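Local coordinates for protein transcriptional regulator, TetR family (Myxococcus xanthus, PDB 5K7F) that probably binds DNA as a TetR-family transcriptional regulator, linked to control of alternative isovaleryl coenzyme A biosynthesis, at residues A[73-76]-A[77-81]; A[171-174]-A[175-179]; A[162-165]-A[166-169]. One frame throughout, in Å; residues are numbered along the deposited sequence. Where two conformers were deposited one is given.

Contact 1: A[73-76]-A[77-81]; sequences DLFE and EQVLS
Glu76 O is gripped twice by Ser81, by the backbone N at 2.9 Å and by the side-chain OG, also at 2.9 Å. The amide arrives in the carbonyl plane and the hydroxyl is tilted 16° from it; OG reaches the oxygen because it sits between its own backbone N and carbonyl carbon (chi1 64°). Both this amide bond and that from Leu80 N to Phe75 O (2.9 Å) span five residues, whereas Glu77 N to Asp73 O and Gln78 N to Leu74 O span four. Helix 60-83 therefore widens here into a pi-type turn, and Val79 N adds a weak bond to Phe75 O. On the outer side Glu76 bends at chi2, bringing OE1 to 3.6 Å from Leu80 CD1, with the two side chains at about a right angle. Glu77 runs extended back along the helix, its CG 3.0 Å from Asp73 O, and OE2 forms a salt bridge with Arg19. Asp73 turns instead to Arg133, so the two like charges, 5.0 Å apart between Asp73 OD2 and Glu77 OE2, each have an arginine. With an alanine at Glu77, Arg19 is likely to lose its carboxylate mate, and with it the salt bridge tying helix 60-83 to helix 18-32. Phe75 and Val79 meet through CD1 and CG2 and pack inward against helix 89-105, while Leu80 reaches helix 125-150. The chemistry thus implies a helix that widens locally, two amides reaching back five residues instead of four, with salt bridges that tie it to helix 18-32, next to the predicted helix-turn-helix, and to helix 125-150.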
ATOM      1  N   ASP A  73     -13.871   9.235  -9.406  1.00  8.38           N
ATOM      2  CA  ASP A  73     -14.034  10.038 -10.618  1.00 10.80           C
ATOM      3  C   ASP A  73     -12.703  10.238 -11.314  1.00 10.99           C
ATOM      4  O   ASP A  73     -12.633  10.268 -12.553  1.00 12.90           O
ATOM      5  CB  ASP A  73     -14.633  11.402 -10.287  1.00 11.05           C
ATOM      6  CG  ASP A  73     -16.104  11.359 -10.018  1.00 16.14           C
ATOM      7  OD1 ASP A  73     -16.738  10.345 -10.309  1.00 15.31           O
ATOM      8  OD2 ASP A  73     -16.635  12.402  -9.562  1.00 18.33           O
ATOM      9  N   LEU A  74     -11.630  10.398 -10.536  1.00 10.75           N
ATOM     10  CA  LEU A  74     -10.322  10.584 -11.142  1.00 11.35           C
ATOM     11  C   LEU A  74      -9.838   9.314 -11.829  1.00 13.12           C
ATOM     12  O   LEU A  74      -9.191   9.397 -12.878  1.00 11.81           O
ATOM     13  CB  LEU A  74      -9.302  11.043 -10.103  1.00  9.90           C
ATOM     14  CG  LEU A  74      -9.508  12.444  -9.585  1.00 12.07           C
ATOM     15  CD1 LEU A  74      -8.465  12.833  -8.540  1.00  9.49           C
ATOM     16  CD2 LEU A  74      -9.494  13.453 -10.811  1.00 10.33           C
ATOM     17  N   PHE A  75     -10.075   8.134 -11.226  1.00  9.68           N
ATOM     18  CA  PHE A  75      -9.775   6.875 -11.930  1.00 10.04           C
ATOM     19  C   PHE A  75     -10.476   6.811 -13.298  1.00 16.27           C
ATOM     20  O   PHE A  75      -9.884   6.374 -14.291  1.00 11.36           O
ATOM     21  CB  PHE A  75     -10.129   5.653 -11.039  1.00  7.78           C
ATOM     22  CG  PHE A  75      -8.985   5.214 -10.122  1.00  8.25           C
ATOM     23  CD1 PHE A  75      -8.031   4.295 -10.569  1.00 12.01           C
ATOM     24  CD2 PHE A  75      -8.851   5.716  -8.823  1.00 10.83           C
ATOM     25  CE1 PHE A  75      -7.009   3.887  -9.770  1.00  9.26           C
ATOM     26  CE2 PHE A  75      -7.780   5.320  -8.000  1.00 10.31           C
ATOM     27  CZ  PHE A  75      -6.856   4.410  -8.487  1.00  6.76           C
ATOM     28  N   GLU A  76     -11.733   7.243 -13.384  1.00 13.06           N
ATOM     29  CA  GLU A  76     -12.392   7.338 -14.687  1.00 15.65           C
ATOM     30  C   GLU A  76     -11.715   8.359 -15.606  1.00 18.78           C
ATOM     31  O   GLU A  76     -11.407   8.074 -16.768  1.00 14.35           O
ATOM     32  CB  GLU A  76     -13.865   7.723 -14.504  1.00 20.72           C
ATOM     33  CG  GLU A  76     -14.581   8.010 -15.820  1.00 26.18           C
ATOM     34  CD  GLU A  76     -14.730   6.776 -16.706  1.00 31.44           C
ATOM     35  OE1 GLU A  76     -14.645   5.626 -16.178  1.00 26.52           O
ATOM     36  OE2 GLU A  76     -14.966   6.975 -17.924  1.00 27.42           O
ATOM     37  N   GLU A  77     -11.504   9.569 -15.104  1.00 15.56           N
ATOM     38  CA  GLU A  77     -11.082  10.673 -15.949  1.00 12.37           C
ATOM     39  C   GLU A  77      -9.622  10.561 -16.362  1.00 12.88           C
ATOM     40  O   GLU A  77      -9.248  10.962 -17.478  1.00 15.23           O
ATOM     41  CB  GLU A  77     -11.330  11.966 -15.196  1.00 11.70           C
ATOM     42  CG  GLU A  77     -12.804  12.150 -14.917  1.00 18.28           C
ATOM     43  CD  GLU A  77     -13.103  13.416 -14.146  1.00 23.39           C
ATOM     44  OE1 GLU A  77     -12.152  14.186 -13.857  1.00 25.28           O
ATOM     45  OE2 GLU A  77     -14.298  13.635 -13.844  1.00 22.62           O
ATOM     46  N   GLN A  78      -8.781  10.063 -15.469  1.00 12.70           N
ATOM     47  CA  GLN A  78      -7.351  10.025 -15.710  1.00 10.04           C
ATOM     48  C   GLN A  78      -6.845   8.659 -16.119  1.00  8.71           C
ATOM     49  O   GLN A  78      -5.679   8.551 -16.504  1.00  9.01           O
ATOM     50  CB  GLN A  78      -6.585  10.473 -14.467  1.00  7.54           C
ATOM     51  CG  GLN A  78      -6.840  11.875 -14.015  1.00 10.29           C
ATOM     52  CD  GLN A  78      -6.375  12.883 -15.075  1.00 13.30           C
ATOM     53  OE1 GLN A  78      -5.237  12.784 -15.575  1.00 17.04           O
ATOM     54  NE2 GLN A  78      -7.227  13.837 -15.416  1.00 12.88           N
ATOM     55  N   VAL A  79      -7.650   7.607 -16.001  1.00 13.57           N
ATOM     56  CA  VAL A  79      -7.152   6.272 -16.312  1.00  7.99           C
ATOM     57  C   VAL A  79      -8.095   5.570 -17.290  1.00  8.26           C
ATOM     58  O   VAL A  79      -7.766   5.413 -18.463  1.00  9.04           O
ATOM     59  CB  VAL A  79      -6.937   5.440 -15.030  1.00  6.50           C
ATOM     60  CG1 VAL A  79      -6.432   4.065 -15.394  1.00 12.23           C
ATOM     61  CG2 VAL A  79      -5.972   6.115 -14.064  1.00  7.58           C
ATOM     62  N   LEU A  80      -9.284   5.175 -16.830  1.00  9.00           N
ATOM     63  CA  LEU A  80     -10.160   4.331 -17.654  1.00  9.47           C
ATOM     64  C   LEU A  80     -10.547   4.976 -18.984  1.00 13.61           C
ATOM     65  O   LEU A  80     -10.550   4.322 -20.038  1.00 15.56           O
ATOM     66  CB  LEU A  80     -11.423   3.991 -16.886  1.00 14.78           C
ATOM     67  CG  LEU A  80     -11.207   3.034 -15.775  1.00 11.29           C
ATOM     68  CD1 LEU A  80     -12.522   2.903 -15.042  1.00 19.68           C
ATOM     69  CD2 LEU A  80     -10.799   1.665 -16.302  1.00 19.70           C
ATOM     70  N   SER A  81     -10.938   6.236 -18.959  1.00  9.67           N
ATOM     71  CA  SER A  81     -11.394   6.860 -20.195  1.00 18.42           C
ATOM     72  C   SER A  81     -10.266   6.947 -21.203  1.00 12.76           C
ATOM     73  O   SER A  81     -10.528   7.072 -22.399  1.00 20.50           O
ATOM     74  CB  SER A  81     -11.977   8.231 -19.900  1.00  9.77           C
ATOM     75  OG  SER A  81     -11.002   9.128 -19.386  1.00 16.67           O
TER

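Contact 2: A[171-174]-A[175-179]; sequences LWIY and KWFKP
Lys175 CG stands over the face of the Trp172 indole, 3.6 Å from the centroid of the five-membered ring, in a CH-pi contact. Trp176 comes at Trp172 obliquely, Trp176 CD1 lying 3.8 Å from Trp172 CE3. Trp172 has two conformers, so both contacts hold for one of them and are doubtful in detail. Lys175 CG also lies over one face of the Tyr174 ring, though farther off, and the lysine chain then follows the tyrosine in the same direction. Bends at chi2 (-62°) and chi4 bring NZ to Tyr174 OH, 3.0 Å away, in a hydrogen bond; its salt bridge is to Glu118 of the second subunit. The Trp176 ring stacks on Phe164 of that subunit. Packing is also close where Ile173 CG2 meets Phe177 CB at 3.6 Å, next to helices 89-105 and 185-196. Beneath these side chains Ile173 O takes two amides: Phe177 N almost in line with the carbonyl, and Trp176 N from above its plane, 53° out. On the looser side, by contrast, a water bridges Tyr174 O (2.6 Å) and Phe177 O (2.8 Å), donating to both. The chemistry implies a turn following helix 159-171, held by backbone bonds to Trp172 O and Ile173 O, that presents Trp172, Lys175 and Trp176 to the second subunit.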
ATOM      1  N   LEU A 171      -0.251   1.562  -6.166  1.00  9.26           N
ATOM      2  CA  LEU A 171      -0.763   2.431  -5.122  1.00 10.00           C
ATOM      3  C   LEU A 171       0.280   2.680  -4.039  1.00 14.01           C
ATOM      4  O   LEU A 171       0.255   3.737  -3.393  1.00 18.63           O
ATOM      5  CB  LEU A 171      -2.047   1.829  -4.531  1.00 11.04           C
ATOM      6  CG  LEU A 171      -3.185   1.671  -5.544  1.00 19.74           C
ATOM      7  CD1 LEU A 171      -4.385   1.031  -4.859  1.00 17.33           C
ATOM      8  CD2 LEU A 171      -3.566   3.003  -6.149  1.00 11.70           C
ATOM      9  N   TRP A 172       1.195   1.728  -3.802  1.00 11.88           N
ATOM     10  CA  TRP A 172       2.209   1.888  -2.762  0.58 12.58           C
ATOM     11  C   TRP A 172       3.289   2.905  -3.139  1.00  9.34           C
ATOM     12  O   TRP A 172       4.070   3.292  -2.257  1.00  9.96           O
ATOM     13  CB  TRP A 172       2.837   0.522  -2.398  0.58 12.59           C
ATOM     14  CG  TRP A 172       3.237   0.454  -0.911  0.58 12.69           C
ATOM     15  CD1 TRP A 172       2.388   0.404   0.161  0.58 14.77           C
ATOM     16  CD2 TRP A 172       4.562   0.482  -0.364  0.58  9.36           C
ATOM     17  NE1 TRP A 172       3.098   0.396   1.329  0.58 19.75           N
ATOM     18  CE2 TRP A 172       4.434   0.435   1.037  0.58 18.94           C
ATOM     19  CE3 TRP A 172       5.844   0.531  -0.918  0.58 15.40           C
ATOM     20  CZ2 TRP A 172       5.539   0.433   1.890  0.58 17.55           C
ATOM     21  CZ3 TRP A 172       6.948   0.539  -0.052  0.58 10.25           C
ATOM     22  CH2 TRP A 172       6.779   0.501   1.319  0.58 19.17           C
ATOM     23  N   ILE A 173       3.323   3.382  -4.400  1.00  9.55           N
ATOM     24  CA  ILE A 173       4.307   4.390  -4.842  1.00  5.86           C
ATOM     25  C   ILE A 173       4.276   5.644  -3.963  1.00  9.37           C
ATOM     26  O   ILE A 173       5.311   6.279  -3.746  1.00 10.51           O
ATOM     27  CB  ILE A 173       4.093   4.727  -6.314  1.00  7.85           C
ATOM     28  CG1 ILE A 173       4.346   3.499  -7.205  1.00 10.74           C
ATOM     29  CG2 ILE A 173       4.998   5.871  -6.724  1.00  8.65           C
ATOM     30  CD1 ILE A 173       4.061   3.784  -8.754  1.00 11.57           C
ATOM     31  N   TYR A 174       3.111   6.027  -3.449  1.00  9.75           N
ATOM     32  CA  TYR A 174       3.071   7.230  -2.620  1.00  9.59           C
ATOM     33  C   TYR A 174       3.944   7.136  -1.379  1.00 13.80           C
ATOM     34  O   TYR A 174       4.409   8.173  -0.890  1.00 14.18           O
ATOM     35  CB  TYR A 174       1.627   7.550  -2.253  1.00 10.91           C
ATOM     36  CG  TYR A 174       1.092   6.924  -1.000  1.00 13.84           C
ATOM     37  CD1 TYR A 174       1.201   7.578   0.230  1.00 12.96           C
ATOM     38  CD2 TYR A 174       0.406   5.724  -1.051  1.00 17.52           C
ATOM     39  CE1 TYR A 174       0.675   7.035   1.362  1.00 20.54           C
ATOM     40  CE2 TYR A 174      -0.120   5.165   0.090  1.00 20.15           C
ATOM     41  CZ  TYR A 174       0.014   5.832   1.294  1.00 25.19           C
ATOM     42  OH  TYR A 174      -0.506   5.301   2.450  1.00 27.75           O
ATOM     43  N   LYS A 175       4.225   5.924  -0.884  1.00 11.55           N
ATOM     44  CA  LYS A 175       5.061   5.732   0.307  1.00 13.28           C
ATOM     45  C   LYS A 175       6.521   6.106   0.072  1.00 18.45           C
ATOM     46  O   LYS A 175       7.227   6.400   1.039  1.00 23.70           O
ATOM     47  CB  LYS A 175       5.018   4.266   0.787  1.00 15.17           C
ATOM     48  CG  LYS A 175       3.728   3.837   1.483  1.00 22.05           C
ATOM     49  CD  LYS A 175       3.490   4.640   2.746  1.00 25.43           C
ATOM     50  CE  LYS A 175       2.565   3.931   3.731  1.00 34.23           C
ATOM     51  NZ  LYS A 175       1.525   3.126   3.036  1.00 34.30           N
ATOM     52  N   TRP A 176       6.996   6.104  -1.172  1.00 14.40           N
ATOM     53  CA  TRP A 176       8.416   6.280  -1.425  1.00 13.57           C
ATOM     54  C   TRP A 176       8.748   7.259  -2.524  1.00 13.29           C
ATOM     55  O   TRP A 176       9.914   7.638  -2.658  1.00 16.90           O
ATOM     56  CB  TRP A 176       9.071   4.940  -1.760  1.00 17.38           C
ATOM     57  CG  TRP A 176       8.538   4.205  -2.947  1.00 13.24           C
ATOM     58  CD1 TRP A 176       7.461   3.342  -2.985  1.00 11.61           C
ATOM     59  CD2 TRP A 176       9.102   4.186  -4.243  1.00 12.93           C
ATOM     60  NE1 TRP A 176       7.325   2.816  -4.236  1.00 10.24           N
ATOM     61  CE2 TRP A 176       8.307   3.341  -5.037  1.00 15.30           C
ATOM     62  CE3 TRP A 176      10.198   4.808  -4.822  1.00 15.83           C
ATOM     63  CZ2 TRP A 176       8.578   3.119  -6.380  1.00  9.73           C
ATOM     64  CZ3 TRP A 176      10.460   4.597  -6.131  1.00 17.14           C
ATOM     65  CH2 TRP A 176       9.680   3.713  -6.899  1.00 16.35           C
ATOM     66  N   PHE A 177       7.794   7.682  -3.307  1.00 11.65           N
ATOM     67  CA  PHE A 177       8.108   8.605  -4.383  1.00  9.46           C
ATOM     68  C   PHE A 177       8.234  10.020  -3.851  1.00 12.00           C
ATOM     69  O   PHE A 177       7.464  10.437  -2.981  1.00 12.17           O
ATOM     70  CB  PHE A 177       7.039   8.539  -5.460  1.00 10.83           C
ATOM     71  CG  PHE A 177       7.213   9.536  -6.533  1.00 10.51           C
ATOM     72  CD1 PHE A 177       8.073   9.290  -7.593  1.00 13.70           C
ATOM     73  CD2 PHE A 177       6.510  10.719  -6.521  1.00 15.07           C
ATOM     74  CE1 PHE A 177       8.212  10.213  -8.595  1.00 16.15           C
ATOM     75  CE2 PHE A 177       6.655  11.627  -7.520  1.00 14.99           C
ATOM     76  CZ  PHE A 177       7.511  11.375  -8.558  1.00 17.01           C
ATOM     77  N   LYS A 178       9.172  10.778  -4.448  1.00 18.35           N
ATOM     78  CA  LYS A 178       9.332  12.231  -4.327  1.00 14.29           C
ATOM     79  C   LYS A 178       9.774  12.754  -5.693  1.00 19.47           C
ATOM     80  O   LYS A 178      10.466  12.043  -6.428  1.00 14.56           O
ATOM     81  CB  LYS A 178      10.377  12.628  -3.266  1.00 17.22           C
ATOM     82  CG  LYS A 178      10.206  11.984  -1.894  1.00 29.78           C
ATOM     83  CD  LYS A 178       9.320  12.827  -0.993  1.00 35.74           C
ATOM     84  CE  LYS A 178       9.105  12.144   0.359  1.00 48.48           C
ATOM     85  NZ  LYS A 178      10.396  11.734   1.013  1.00 40.48           N
ATOM     86  N   PRO A 179       9.392  13.983  -6.054  1.00  9.99           N
ATOM     87  CA  PRO A 179       9.644  14.483  -7.417  1.00 22.16           C
ATOM     88  C   PRO A 179      11.072  14.930  -7.648  1.00 13.30           C
ATOM     89  O   PRO A 179      11.421  15.273  -8.789  1.00 23.85           O
ATOM     90  CB  PRO A 179       8.669  15.658  -7.545  1.00 14.43           C
ATOM     91  CG  PRO A 179       8.465  16.155  -6.135  1.00 11.89           C
ATOM     92  CD  PRO A 179       8.538  14.879  -5.253  1.00 11.80           C
TER
HETATM   93  O   HOH W   1       4.691  10.304  -2.436  1.00 20.23           O

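Contact 3: A[162-165]-A[166-169]; sequences GAFS and FLGM
Phe166 N donates to Gly162 O at 3.0 Å, the first of four successive backbone bonds that join 162-165 to 166-169 as regular alpha-helix. The next, from Leu167 N to Ala163 O, measures 2.9 Å. Gly168 N donates to Phe164 O at 2.9 Å, and Met169 N meets Ser165 O with a nearly straight N-H, at 171°. Each of the four carbonyls of 162-165 thus accepts an amide from the following turn, and every amide of 166-169 is used. The one side-chain hydroxyl is also satisfied within the helix: Ser165 OG hydrogen-bonds to Val161 O, one turn back. It can do so because OG stands beside its own backbone N, opposite the carbonyl carbon (chi1 -67°), which directs it back along the helix. A polar group at a buried position is in this way kept from needing a partner across the interface, where Ser165 packs on Met169 of the second subunit.

Apolar contact between the two turns is modest. Leu167 CD1 touches the Phe164 ring obliquely, 3.8 Å from CD1 of the phenylalanine. Met169 runs past the Ser165 carbonyl, its CB and CG each 3.4 Å from Ser165 O, before the bend at chi3 turns CE aside. Helix 159-171 lies among three others of its own chain: Phe166 inserts against Met97 and Asn100 of helix 89-105, Leu167 lies on Tyr137 and Val138 of helix 125-150, and Met169 meets Met192 and Leu196 of helix 185-196. It also meets the second subunit, where Met169 packs on its counterpart, consistent with the helical dimer interface of TetR-family regulators.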
ATOM      1  N   GLY A 162      -3.148 -11.171 -10.652  1.00 10.52           N
ATOM      2  CA  GLY A 162      -2.653 -10.140 -11.571  1.00  8.69           C
ATOM      3  C   GLY A 162      -3.148  -8.769 -11.165  1.00  9.91           C
ATOM      4  O   GLY A 162      -2.360  -7.852 -10.962  1.00  9.28           O
ATOM      5  N   ALA A 163      -4.459  -8.653 -10.932  1.00  8.72           N
ATOM      6  CA  ALA A 163      -5.078  -7.368 -10.615  1.00  8.88           C
ATOM      7  C   ALA A 163      -4.499  -6.744  -9.351  1.00  7.19           C
ATOM      8  O   ALA A 163      -4.140  -5.549  -9.341  1.00  9.22           O
ATOM      9  CB  ALA A 163      -6.591  -7.561 -10.480  1.00  8.81           C
ATOM     10  N   PHE A 164      -4.450  -7.500  -8.246  1.00  7.34           N
ATOM     11  CA  PHE A 164      -3.984  -6.901  -7.012  1.00 10.32           C
ATOM     12  C   PHE A 164      -2.457  -6.807  -6.936  1.00  6.98           C
ATOM     13  O   PHE A 164      -1.943  -6.038  -6.121  1.00  8.94           O
ATOM     14  CB  PHE A 164      -4.557  -7.669  -5.808  1.00 17.13           C
ATOM     15  CG  PHE A 164      -6.015  -7.349  -5.532  1.00 13.50           C
ATOM     16  CD1 PHE A 164      -6.396  -6.127  -5.034  1.00 13.38           C
ATOM     17  CD2 PHE A 164      -6.996  -8.278  -5.804  1.00 13.75           C
ATOM     18  CE1 PHE A 164      -7.716  -5.849  -4.809  1.00 15.90           C
ATOM     19  CE2 PHE A 164      -8.318  -7.999  -5.562  1.00 13.13           C
ATOM     20  CZ  PHE A 164      -8.674  -6.796  -5.069  1.00 14.59           C
ATOM     21  N   SER A 165      -1.715  -7.541  -7.751  1.00  7.69           N
ATOM     22  CA  SER A 165      -0.271  -7.293  -7.840  1.00  9.84           C
ATOM     23  C   SER A 165      -0.032  -5.927  -8.463  1.00  8.32           C
ATOM     24  O   SER A 165       0.729  -5.080  -7.936  1.00  8.69           O
ATOM     25  CB  SER A 165       0.406  -8.390  -8.663  1.00 13.16           C
ATOM     26  OG  SER A 165       0.337  -9.645  -7.973  1.00 12.49           O
ATOM     27  N   PHE A 166      -0.702  -5.707  -9.583  1.00 10.19           N
ATOM     28  CA  PHE A 166      -0.758  -4.416 -10.264  1.00  7.09           C
ATOM     29  C   PHE A 166      -1.142  -3.302  -9.292  1.00  9.18           C
ATOM     30  O   PHE A 166      -0.478  -2.250  -9.214  1.00 10.01           O
ATOM     31  CB  PHE A 166      -1.763  -4.576 -11.398  1.00  6.94           C
ATOM     32  CG  PHE A 166      -2.056  -3.324 -12.221  1.00  4.99           C
ATOM     33  CD1 PHE A 166      -2.602  -2.165 -11.672  1.00  6.78           C
ATOM     34  CD2 PHE A 166      -1.903  -3.401 -13.571  1.00 11.84           C
ATOM     35  CE1 PHE A 166      -2.922  -1.051 -12.516  1.00  9.58           C
ATOM     36  CE2 PHE A 166      -2.223  -2.321 -14.394  1.00  7.82           C
ATOM     37  CZ  PHE A 166      -2.742  -1.156 -13.825  1.00  7.64           C
ATOM     38  N   LEU A 167      -2.262  -3.479  -8.586  1.00  6.27           N
ATOM     39  CA  LEU A 167      -2.727  -2.439  -7.681  1.00  7.95           C
ATOM     40  C   LEU A 167      -1.732  -2.168  -6.555  1.00  9.70           C
ATOM     41  O   LEU A 167      -1.455  -1.005  -6.236  1.00 10.81           O
ATOM     42  CB  LEU A 167      -4.094  -2.813  -7.113  1.00  7.51           C
ATOM     43  CG  LEU A 167      -5.287  -2.504  -7.999  1.00 19.08           C
ATOM     44  CD1 LEU A 167      -6.558  -3.083  -7.346  1.00 20.39           C
ATOM     45  CD2 LEU A 167      -5.422  -0.994  -8.264  1.00 16.66           C
ATOM     46  N   GLY A 168      -1.206  -3.216  -5.899  1.00  8.85           N
ATOM     47  CA  GLY A 168      -0.230  -2.983  -4.843  1.00  8.22           C
ATOM     48  C   GLY A 168       1.010  -2.263  -5.356  1.00  6.74           C
ATOM     49  O   GLY A 168       1.520  -1.343  -4.713  1.00  8.35           O
ATOM     50  N   MET A 169       1.578  -2.749  -6.451  1.00  8.12           N
ATOM     51  CA  MET A 169       2.739  -2.056  -7.027  1.00  6.86           C
ATOM     52  C   MET A 169       2.480  -0.575  -7.194  1.00  8.63           C
ATOM     53  O   MET A 169       3.327   0.261  -6.825  1.00 12.58           O
ATOM     54  CB  MET A 169       3.116  -2.647  -8.390  1.00 10.11           C
ATOM     55  CG  MET A 169       3.871  -3.903  -8.350  1.00 20.54           C
ATOM     56  SD  MET A 169       4.039  -4.619 -10.013  1.00 19.49           S
ATOM     57  CE  MET A 169       4.907  -3.351 -10.846  1.00 11.87           C
TER

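In the fold
Contacts 2 and 3 are neighbours in the sequence, 166-169 being followed, after one residue, by 171-174, with centres about 15 Å apart. Both face the second subunit, and the Phe164-Trp176 stack joins contact 3 of one chain to contact 2 of the other. Contact 1 touches no other chain. It lies on the long helix 60-83, which follows the predicted helix-turn-helix and runs into the C-terminal helical part of the fold; its centre is about 20 Å from that of contact 2, yet Phe75 CZ packs on Leu171 CD2 at 4.3 Å. Contacts 1 and 3 do not touch, with centres about 17 Å and nearest atoms about 5 Å apart, but both pack on helices 89-105 and 125-150.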